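Side-chain contacts in protein male-specific lethal-3 (Drosophila melanogaster, PDB 3M9Q), which reads a trimethyllysine mark on histone H3 through its chromodomain and works in the MSL histone acetyltransferase complex that doubles transcription of the single male X chromosome: residues I25-E30 / Q90-L95; F48-R51 / R57-E60; I63-W68 / Y72-R77. The protein carries 1 engineered substitution. All coordinates share one frame; numbering follows the deposited sequence.

Interaction 1 of 3, residues I25-E30 / Q90-L95; sequences IVLCYE and QLQREL
The C-terminal helix 86-100 of the chromodomain lies against strand 25-29 through Leu-91, Gln-92 and Leu-95, which meet the side chains of Leu-27 and Tyr-29. Tyr-29 reaches both leucines. Its phenol oxygen OH comes within 3.7 Å of Leu-91 CD2, and farther back on the ring CE1 lies 4.1 Å from Leu-95 CD1, the methyl approaching the ring obliquely. The two leucines stand one helical turn apart, linked by the backbone hydrogen bond from Leu-95 N to Leu-91 O (2.9 Å), and both side chains cross the tyrosine at about a right angle. This is the arrangement of a chromodomain, a strongly bent antiparallel sheet with a helix at the C-terminal end packed against it; here the axes of strand and helix are 10.6 Å apart at their closest, a gap bridged by side chains alone. Gln-92 spans it with an extended chain. Its CG stands opposite the backbone N (chi1 175°), sending the amide out toward the sheet, where OE1 rests 3.9 Å from Leu-27 CD2 and about as far from the other methyl of the same leucine. The amide nitrogen NE2 is gripped twice beyond this strand, by Leu-39 O and Thr-41 OG1 of the adjoining strand 39-51, which ties the helix to that strand as well. Tyr-29 also forms a cation-pi contact with Arg-37, and Leu-91 touches Leu-82 of strand 81-83.

Interaction 2 of 3, residues F48-R51 / R57-E60; sequences FERR and RFYE
Arg-57 begins its strand opposite Arg-51, a non-hydrogen-bonded antiparallel pair whose aliphatic parts run side by side, CG to CG at 4.0 Å. Its guanidinium is joined to Glu-49 by a long salt bridge, OE1 lying 3.9 Å from NE and well out of the guanidinium plane, with no N-H aimed at it; a water in that plane accepts from NE instead and reaches Glu-49 OE2 weakly. Phe-58, on the other face, exchanges two backbone hydrogen bonds with Arg-50. With chi1 at 67°, its CG sits between the backbone N and the carbonyl carbon, which turns a ring face to Arg-50, whose CB lies 3.9 Å from the centroid in a CH-pi contact. Tyr-59 extends alongside Glu-49, and its OH donates to the anti lone pair of OE1 at a short 2.5 Å. A phenylalanine in its place would probably leave OE1 without its hydroxyl donor and the carboxylate freer to turn, with the long Arg-57 bridge and the weak water contact remaining. Glu-60 closes the series: OE2 takes an N-H from Arg-50 NH1 at 2.7 Å, near the guanidinium plane but from above the carboxylate, while OE1 meets the edge of the Phe-48 ring 3.7 Å from CD2. These residues form the distal part of the beta hairpin of strands 39-51 and 57-65, where the N-terminal segment flanks strand 57-65: Asp-15 and Glu-16 accept from Arg-57 N and Tyr-59 N, and Pro-18 touches Tyr-59.

Interaction 3 of 3, residues I63-W68 / Y72-R77; sequences IHFQGW and YDRAVR. Engineered in segment 72-77: Ala-75 (natural residue Cys).
A histidine-carboxylate hydrogen bond with a water beside it ties His-64 to Asp-73: ND1 donates to the syn lone pair of OD1 at 2.7 Å, the imidazole turned 82° from the carboxylate plane. The same OD1 accepts from the water, which in turn receives the N-H of Phe-65, so a single oxygen holds both a side chain and, indirectly, the backbone. The Phe-65 ring presents its edge to Tyr-72 O, 3.3 Å from CE2, and its far corner CZ reaches Arg-74 NH1 at 3.2 Å, the guanidinium being tilted 22° from the ring. Trp-68 then turns an edge onto the face of Tyr-72 in a T-shaped pair, the six-membered ring and the phenol having centroids 5.2 Å apart. The clustering of Phe-65, Trp-68 and Tyr-72 is consistent with the aromatic cage by which this chromodomain recognises methyllysine. A type II turn from Phe-65 to Trp-68 carries the tryptophan there. Beyond the rings, Ile-63 and Arg-74 exchange two backbone hydrogen bonds, and Ile-63 CD1 packs 4.1 Å from Val-76 CG2. Strand 74-76 thus lies at one border of the sheet against strand 57-65, beyond which Leu-45 of strand 39-51 touches His-64 and Asp-73.

All three contacts draw on one antiparallel sheet. Strand 57-65 serves both interaction 2, at its start, and interaction 3, at its end; their centres are 18 Å apart, yet they touch where Arg-77 NH2 lies 3.4 Å from Phe-58 CB. Interaction 1 abuts interaction 3 through the interior of the domain: Cys-28 SG packs 3.5 Å from Ile-63 CD1, and Cys-28 also approaches Phe-65, one of the aromatics probably lining the methyllysine cage. Interactions 1 and 2 stand on opposite sides of the chain's centre, about 24 Å between their centres, and do not touch. The helix contact and the outer hairpin are therefore separate, and the probable cage region belongs to interaction 3.

Interaction 1 of 3, residues I25-E30 / Q90-L95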
loop_
_atom_site.group_PDB
_atom_site.type_symbol
_atom_site.label_atom_id
_atom_site.label_comp_id
_atom_site.label_asym_id
_atom_site.label_seq_id
_atom_site.Cartn_x
_atom_site.Cartn_y
_atom_site.Cartn_z
ATOM N N ILE A 25 6.163 6.808 4.395
ATOM C CA ILE A 25 6.102 6.702 2.940
ATOM C C ILE A 25 6.208 5.230 2.587
ATOM O O ILE A 25 7.112 4.537 3.044
ATOM C CB ILE A 25 7.229 7.489 2.234
ATOM C CG1 ILE A 25 7.214 8.965 2.639
ATOM C CG2 ILE A 25 7.090 7.351 0.715
ATOM C CD1 ILE A 25 5.891 9.672 2.416
ATOM N N VAL A 26 5.252 4.765 1.796
ATOM C CA VAL A 26 5.163 3.363 1.381
ATOM C C VAL A 26 4.877 3.296 -0.112
ATOM O O VAL A 26 4.454 4.277 -0.719
ATOM C CB VAL A 26 4.061 2.614 2.171
ATOM C CG1 VAL A 26 4.364 2.629 3.676
ATOM C CG2 VAL A 26 2.669 3.206 1.874
ATOM N N LEU A 27 5.118 2.143 -0.708
ATOM C CA LEU A 27 4.824 1.949 -2.120
ATOM C C LEU A 27 3.639 1.001 -2.227
ATOM O O LEU A 27 3.634 -0.065 -1.610
ATOM C CB LEU A 27 6.050 1.408 -2.861
ATOM C CG LEU A 27 7.351 2.187 -2.608
ATOM C CD1 LEU A 27 8.513 1.584 -3.395
ATOM C CD2 LEU A 27 7.229 3.683 -2.901
ATOM N N CYS A 28 2.630 1.401 -2.980
ATOM C CA CYS A 28 1.367 0.669 -3.052
ATOM C C CYS A 28 1.141 0.103 -4.444
ATOM O O CYS A 28 1.188 0.821 -5.434
ATOM C CB CYS A 28 0.198 1.604 -2.711
ATOM S SG CYS A 28 -1.427 0.791 -2.652
ATOM N N TYR A 29 0.840 -1.184 -4.508
ATOM C CA TYR A 29 0.522 -1.825 -5.795
ATOM C C TYR A 29 -0.790 -1.324 -6.364
ATOM O O TYR A 29 -1.772 -1.143 -5.667
ATOM C CB TYR A 29 0.464 -3.352 -5.667
ATOM C CG TYR A 29 1.803 -4.025 -5.778
ATOM C CD1 TYR A 29 2.491 -4.039 -6.983
ATOM C CD2 TYR A 29 2.388 -4.628 -4.683
ATOM C CE1 TYR A 29 3.713 -4.662 -7.094
ATOM C CE2 TYR A 29 3.617 -5.253 -4.782
ATOM C CZ TYR A 29 4.274 -5.262 -5.994
ATOM O OH TYR A 29 5.509 -5.864 -6.144
ATOM N N GLU A 30 -0.771 -1.116 -7.670
ATOM C CA GLU A 30 -1.981 -0.848 -8.455
ATOM C C GLU A 30 -3.059 -1.899 -8.173
ATOM O O GLU A 30 -2.795 -3.087 -8.307
ATOM C CB GLU A 30 -1.623 -0.876 -9.953
ATOM C CG GLU A 30 -2.795 -0.971 -10.906
ATOM C CD GLU A 30 -3.612 0.272 -10.898
ATOM O OE1 GLU A 30 -3.060 1.312 -11.362
ATOM O OE2 GLU A 30 -4.777 0.232 -10.456
ATOM N N GLN A 90 13.769 0.693 -6.674
ATOM C CA GLN A 90 14.265 0.184 -7.953
ATOM C C GLN A 90 13.207 -0.683 -8.623
ATOM O O GLN A 90 12.992 -0.595 -9.824
ATOM C CB GLN A 90 15.580 -0.587 -7.793
ATOM C CG GLN A 90 16.771 0.310 -7.443
ATOM C CD GLN A 90 17.191 1.243 -8.567
ATOM O OE1 GLN A 90 16.759 1.105 -9.716
ATOM N NE2 GLN A 90 18.035 2.206 -8.236
ATOM N N LEU A 91 12.524 -1.511 -7.844
ATOM C CA LEU A 91 11.435 -2.342 -8.381
ATOM C C LEU A 91 10.369 -1.452 -9.008
ATOM O O LEU A 91 9.889 -1.707 -10.114
ATOM C CB LEU A 91 10.826 -3.224 -7.289
ATOM C CG LEU A 91 9.601 -4.048 -7.693
ATOM C CD1 LEU A 91 9.948 -5.026 -8.812
ATOM C CD2 LEU A 91 9.043 -4.787 -6.490
ATOM N N GLN A 92 10.021 -0.383 -8.306
ATOM C CA GLN A 92 9.023 0.557 -8.819
ATOM C C GLN A 92 9.450 1.111 -10.186
ATOM O O GLN A 92 8.654 1.192 -11.120
ATOM C CB GLN A 92 8.812 1.675 -7.799
ATOM C CG GLN A 92 7.880 2.783 -8.251
ATOM C CD GLN A 92 7.767 3.853 -7.195
ATOM O OE1 GLN A 92 8.746 4.133 -6.492
ATOM N NE2 GLN A 92 6.575 4.426 -7.035
ATOM N N ARG A 93 10.722 1.473 -10.309
ATOM C CA ARG A 93 11.231 2.038 -11.562
ATOM C C ARG A 93 11.222 0.997 -12.679
ATOM O O ARG A 93 10.907 1.291 -13.828
ATOM C CB ARG A 93 12.633 2.626 -11.367
ATOM C CG ARG A 93 12.608 3.904 -10.534
ATOM C CD ARG A 93 13.964 4.337 -10.021
ATOM N NE ARG A 93 14.853 4.840 -11.070
ATOM C CZ ARG A 93 14.882 6.099 -11.499
ATOM N NH1 ARG A 93 14.032 6.999 -11.034
ATOM N NH2 ARG A 93 15.749 6.450 -12.423
ATOM N N GLU A 94 11.550 -0.232 -12.321
ATOM C CA GLU A 94 11.574 -1.341 -13.275
ATOM C C GLU A 94 10.175 -1.619 -13.808
ATOM O O GLU A 94 9.962 -1.776 -15.010
ATOM C CB GLU A 94 12.135 -2.590 -12.593
ATOM C CG GLU A 94 12.094 -3.850 -13.437
ATOM C CD GLU A 94 12.827 -5.004 -12.775
ATOM O OE1 GLU A 94 14.015 -4.832 -12.423
ATOM O OE2 GLU A 94 12.216 -6.079 -12.610
ATOM N N LEU A 95 9.223 -1.669 -12.890
ATOM C CA LEU A 95 7.827 -1.944 -13.243
ATOM C C LEU A 95 7.250 -0.826 -14.104
ATOM O O LEU A 95 6.497 -1.068 -15.053
ATOM C CB LEU A 95 6.970 -2.127 -11.995
ATOM C CG LEU A 95 7.214 -3.396 -11.184
ATOM C CD1 LEU A 95 6.361 -3.371 -9.913
ATOM C CD2 LEU A 95 6.900 -4.623 -12.039
#

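Interaction 2 of 3, residues F48-R51 / R57-E60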
loop_
_atom_site.group_PDB
_atom_site.type_symbol
_atom_site.label_atom_id
_atom_site.label_comp_id
_atom_site.label_asym_id
_atom_site.label_seq_id
_atom_site.Cartn_x
_atom_site.Cartn_y
_atom_site.Cartn_z
ATOM N N PHE A 48 -5.885 1.548 11.177
ATOM C CA PHE A 48 -7.089 1.166 11.918
ATOM C C PHE A 48 -7.117 -0.328 12.173
ATOM O O PHE A 48 -7.068 -1.134 11.245
ATOM C CB PHE A 48 -8.329 1.600 11.129
ATOM C CG PHE A 48 -9.643 1.294 11.801
ATOM C CD1 PHE A 48 -9.830 1.497 13.157
ATOM C CD2 PHE A 48 -10.709 0.856 11.047
ATOM C CE1 PHE A 48 -11.060 1.229 13.747
ATOM C CE2 PHE A 48 -11.928 0.590 11.633
ATOM C CZ PHE A 48 -12.104 0.775 12.979
ATOM N N GLU A 49 -7.194 -0.671 13.450
ATOM C CA GLU A 49 -7.254 -2.066 13.900
ATOM C C GLU A 49 -8.689 -2.543 13.938
ATOM O O GLU A 49 -9.547 -1.911 14.548
ATOM C CB GLU A 49 -6.637 -2.193 15.289
ATOM C CG GLU A 49 -6.498 -3.606 15.805
ATOM C CD GLU A 49 -5.791 -3.617 17.135
ATOM O OE1 GLU A 49 -4.598 -3.940 17.173
ATOM O OE2 GLU A 49 -6.411 -3.242 18.162
ATOM N N ARG A 50 -8.926 -3.671 13.283
ATOM C CA ARG A 50 -10.244 -4.303 13.200
ATOM C C ARG A 50 -10.127 -5.778 13.525
ATOM O O ARG A 50 -9.045 -6.340 13.501
ATOM C CB ARG A 50 -10.816 -4.156 11.784
ATOM C CG ARG A 50 -10.907 -2.723 11.283
ATOM C CD ARG A 50 -11.587 -2.670 9.932
ATOM N NE ARG A 50 -12.948 -3.190 10.001
ATOM C CZ ARG A 50 -13.674 -3.530 8.941
ATOM N NH1 ARG A 50 -13.170 -3.409 7.725
ATOM N NH2 ARG A 50 -14.904 -3.993 9.099
ATOM N N ARG A 51 -11.252 -6.402 13.829
ATOM C CA ARG A 51 -11.296 -7.851 13.975
ATOM C C ARG A 51 -12.255 -8.430 12.956
ATOM O O ARG A 51 -13.308 -7.854 12.674
ATOM C CB ARG A 51 -11.694 -8.259 15.395
ATOM C CG ARG A 51 -10.569 -8.078 16.406
ATOM C CD ARG A 51 -10.982 -8.499 17.792
ATOM N NE ARG A 51 -11.934 -7.565 18.373
ATOM C CZ ARG A 51 -12.610 -7.798 19.484
ATOM N NH1 ARG A 51 -12.449 -8.943 20.120
ATOM N NH2 ARG A 51 -13.460 -6.898 19.953
ATOM N N ARG A 57 -7.340 -10.058 14.537
ATOM C CA ARG A 57 -7.040 -8.683 14.145
ATOM C C ARG A 57 -6.486 -8.557 12.746
ATOM O O ARG A 57 -5.678 -9.371 12.292
ATOM C CB ARG A 57 -6.033 -8.051 15.102
ATOM C CG ARG A 57 -6.560 -7.832 16.490
ATOM C CD ARG A 57 -5.421 -7.551 17.431
ATOM N NE ARG A 57 -5.911 -7.217 18.757
ATOM C CZ ARG A 57 -5.264 -7.508 19.876
ATOM N NH1 ARG A 57 -4.120 -8.168 19.807
ATOM N NH2 ARG A 57 -5.768 -7.169 21.051
ATOM N N PHE A 58 -6.920 -7.500 12.075
ATOM C CA PHE A 58 -6.288 -7.054 10.830
ATOM C C PHE A 58 -6.257 -5.542 10.795
ATOM O O PHE A 58 -6.939 -4.874 11.570
ATOM C CB PHE A 58 -6.948 -7.637 9.573
ATOM C CG PHE A 58 -8.361 -7.165 9.321
ATOM C CD1 PHE A 58 -8.602 -6.143 8.415
ATOM C CD2 PHE A 58 -9.443 -7.751 9.956
ATOM C CE1 PHE A 58 -9.886 -5.712 8.154
ATOM C CE2 PHE A 58 -10.733 -7.318 9.686
ATOM C CZ PHE A 58 -10.942 -6.293 8.786
ATOM N N TYR A 59 -5.429 -5.016 9.908
ATOM C CA TYR A 59 -5.174 -3.571 9.836
ATOM C C TYR A 59 -5.573 -2.984 8.497
ATOM O O TYR A 59 -5.281 -3.535 7.445
ATOM C CB TYR A 59 -3.704 -3.264 10.180
ATOM C CG TYR A 59 -3.442 -3.686 11.595
ATOM C CD1 TYR A 59 -3.684 -2.821 12.655
ATOM C CD2 TYR A 59 -3.050 -4.986 11.884
ATOM C CE1 TYR A 59 -3.509 -3.228 13.965
ATOM C CE2 TYR A 59 -2.884 -5.406 13.191
ATOM C CZ TYR A 59 -3.114 -4.523 14.225
ATOM O OH TYR A 59 -2.954 -4.956 15.521
ATOM N N GLU A 60 -6.274 -1.862 8.577
ATOM C CA GLU A 60 -6.648 -1.075 7.410
ATOM C C GLU A 60 -5.789 0.166 7.380
ATOM O O GLU A 60 -5.810 0.970 8.308
ATOM C CB GLU A 60 -8.111 -0.658 7.473
ATOM C CG GLU A 60 -9.083 -1.773 7.275
ATOM C CD GLU A 60 -10.492 -1.270 7.045
ATOM O OE1 GLU A 60 -10.807 -0.126 7.444
ATOM O OE2 GLU A 60 -11.277 -2.029 6.456
HETATM O O HOH W 1 -8.780 -5.766 18.183
#

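Interaction 3 of 3, residues I63-W68 / Y72-R77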
loop_
_atom_site.group_PDB
_atom_site.type_symbol
_atom_site.label_atom_id
_atom_site.label_comp_id
_atom_site.label_asym_id
_atom_site.label_seq_id
_atom_site.Cartn_x
_atom_site.Cartn_y
_atom_site.Cartn_z
ATOM N N ILE A 63 -4.349 5.428 2.962
ATOM C CA ILE A 63 -3.209 6.035 2.291
ATOM C C ILE A 63 -3.592 7.137 1.324
ATOM O O ILE A 63 -4.693 7.184 0.780
ATOM C CB ILE A 63 -2.336 4.983 1.569
ATOM C CG1 ILE A 63 -3.101 4.311 0.428
ATOM C CG2 ILE A 63 -1.771 3.954 2.561
ATOM C CD1 ILE A 63 -2.214 3.373 -0.418
ATOM N N HIS A 64 -2.631 8.033 1.164
ATOM C CA HIS A 64 -2.654 9.131 0.209
ATOM C C HIS A 64 -1.642 8.853 -0.892
ATOM O O HIS A 64 -0.512 8.457 -0.629
ATOM C CB HIS A 64 -2.279 10.435 0.925
ATOM C CG HIS A 64 -2.177 11.617 0.012
ATOM N ND1 HIS A 64 -3.291 12.252 -0.487
ATOM C CD2 HIS A 64 -1.108 12.273 -0.503
ATOM C CE1 HIS A 64 -2.915 13.251 -1.266
ATOM N NE2 HIS A 64 -1.595 13.289 -1.288
ATOM N N PHE A 65 -2.049 9.072 -2.127
ATOM C CA PHE A 65 -1.141 8.905 -3.269
ATOM C C PHE A 65 -0.433 10.209 -3.531
ATOM O O PHE A 65 -1.045 11.220 -3.841
ATOM C CB PHE A 65 -1.917 8.378 -4.469
ATOM C CG PHE A 65 -2.557 7.074 -4.167
ATOM C CD1 PHE A 65 -1.798 5.918 -4.148
ATOM C CD2 PHE A 65 -3.884 7.007 -3.779
ATOM C CE1 PHE A 65 -2.366 4.711 -3.828
ATOM C CE2 PHE A 65 -4.458 5.800 -3.446
ATOM C CZ PHE A 65 -3.695 4.652 -3.470
ATOM N N GLN A 66 0.876 10.184 -3.351
ATOM C CA GLN A 66 1.662 11.412 -3.425
ATOM C C GLN A 66 1.506 12.062 -4.802
ATOM O O GLN A 66 1.652 11.414 -5.840
ATOM C CB GLN A 66 3.146 11.132 -3.155
ATOM C CG GLN A 66 3.482 10.569 -1.776
ATOM C CD GLN A 66 3.247 11.553 -0.654
ATOM O OE1 GLN A 66 2.122 11.996 -0.413
ATOM N NE2 GLN A 66 4.310 11.886 0.060
ATOM N N GLY A 67 1.162 13.342 -4.785
ATOM C CA GLY A 67 1.015 14.135 -5.999
ATOM C C GLY A 67 -0.394 14.133 -6.535
ATOM O O GLY A 67 -0.683 14.752 -7.564
ATOM N N TRP A 68 -1.277 13.440 -5.834
ATOM C CA TRP A 68 -2.703 13.405 -6.187
ATOM C C TRP A 68 -3.551 14.105 -5.142
ATOM O O TRP A 68 -3.175 14.217 -3.980
ATOM C CB TRP A 68 -3.171 11.966 -6.371
ATOM C CG TRP A 68 -2.478 11.321 -7.510
ATOM C CD1 TRP A 68 -1.353 10.549 -7.462
ATOM C CD2 TRP A 68 -2.839 11.426 -8.889
ATOM N NE1 TRP A 68 -1.009 10.149 -8.729
ATOM C CE2 TRP A 68 -1.905 10.675 -9.623
ATOM C CE3 TRP A 68 -3.877 12.067 -9.573
ATOM C CZ2 TRP A 68 -1.970 10.555 -11.010
ATOM C CZ3 TRP A 68 -3.938 11.948 -10.949
ATOM C CH2 TRP A 68 -2.992 11.196 -11.650
ATOM N N TYR A 72 -8.585 10.948 -3.913
ATOM C CA TYR A 72 -8.053 9.651 -4.369
ATOM C C TYR A 72 -7.614 8.754 -3.214
ATOM O O TYR A 72 -7.230 7.602 -3.414
ATOM C CB TYR A 72 -6.869 9.850 -5.318
ATOM C CG TYR A 72 -7.234 10.424 -6.667
ATOM C CD1 TYR A 72 -7.618 9.600 -7.716
ATOM C CD2 TYR A 72 -7.170 11.791 -6.899
ATOM C CE1 TYR A 72 -7.941 10.132 -8.960
ATOM C CE2 TYR A 72 -7.488 12.326 -8.131
ATOM C CZ TYR A 72 -7.874 11.495 -9.155
ATOM O OH TYR A 72 -8.186 12.040 -10.381
ATOM N N ASP A 73 -7.667 9.295 -2.007
ATOM C CA ASP A 73 -7.240 8.551 -0.807
ATOM C C ASP A 73 -8.082 7.279 -0.661
ATOM O O ASP A 73 -9.292 7.292 -0.887
ATOM C CB ASP A 73 -7.367 9.398 0.469
ATOM C CG ASP A 73 -6.440 10.619 0.499
ATOM O OD1 ASP A 73 -5.566 10.765 -0.379
ATOM O OD2 ASP A 73 -6.603 11.441 1.430
ATOM N N ARG A 74 -7.426 6.193 -0.260
ATOM C CA ARG A 74 -8.040 4.850 -0.157
ATOM C C ARG A 74 -7.496 4.079 1.046
ATOM O O ARG A 74 -6.351 4.258 1.420
ATOM C CB ARG A 74 -7.711 4.012 -1.413
ATOM C CG ARG A 74 -8.332 4.449 -2.721
ATOM C CD ARG A 74 -7.829 3.561 -3.857
ATOM N NE ARG A 74 -7.433 2.234 -3.387
ATOM C CZ ARG A 74 -6.299 1.618 -3.713
ATOM N NH1 ARG A 74 -5.425 2.177 -4.540
ATOM N NH2 ARG A 74 -6.050 0.417 -3.218
ATOM N N ALA A 75 -8.320 3.195 1.604
ATOM C CA ALA A 75 -7.888 2.227 2.623
ATOM C C ALA A 75 -7.534 0.891 1.985
ATOM O O ALA A 75 -8.303 0.341 1.201
ATOM C CB ALA A 75 -8.975 2.037 3.685
ATOM N N VAL A 76 -6.361 0.384 2.336
ATOM C CA VAL A 76 -5.833 -0.872 1.799
ATOM C C VAL A 76 -5.295 -1.793 2.886
ATOM O O VAL A 76 -5.101 -1.390 4.031
ATOM C CB VAL A 76 -4.695 -0.624 0.770
ATOM C CG1 VAL A 76 -5.170 0.267 -0.367
ATOM C CG2 VAL A 76 -3.461 -0.021 1.443
ATOM N N ARG A 77 -5.066 -3.039 2.499
ATOM C CA ARG A 77 -4.455 -4.054 3.373
ATOM C C ARG A 77 -2.935 -4.071 3.198
ATOM O O ARG A 77 -2.398 -3.585 2.209
ATOM C CB ARG A 77 -5.033 -5.445 3.087
ATOM C CG ARG A 77 -6.516 -5.589 3.402
ATOM C CD ARG A 77 -6.804 -5.529 4.900
ATOM N NE ARG A 77 -6.324 -6.714 5.603
ATOM C CZ ARG A 77 -7.038 -7.816 5.783
ATOM N NH1 ARG A 77 -8.276 -7.877 5.320
ATOM N NH2 ARG A 77 -6.523 -8.849 6.436
HETATM O O HOH W 2 -4.565 10.473 -2.941
#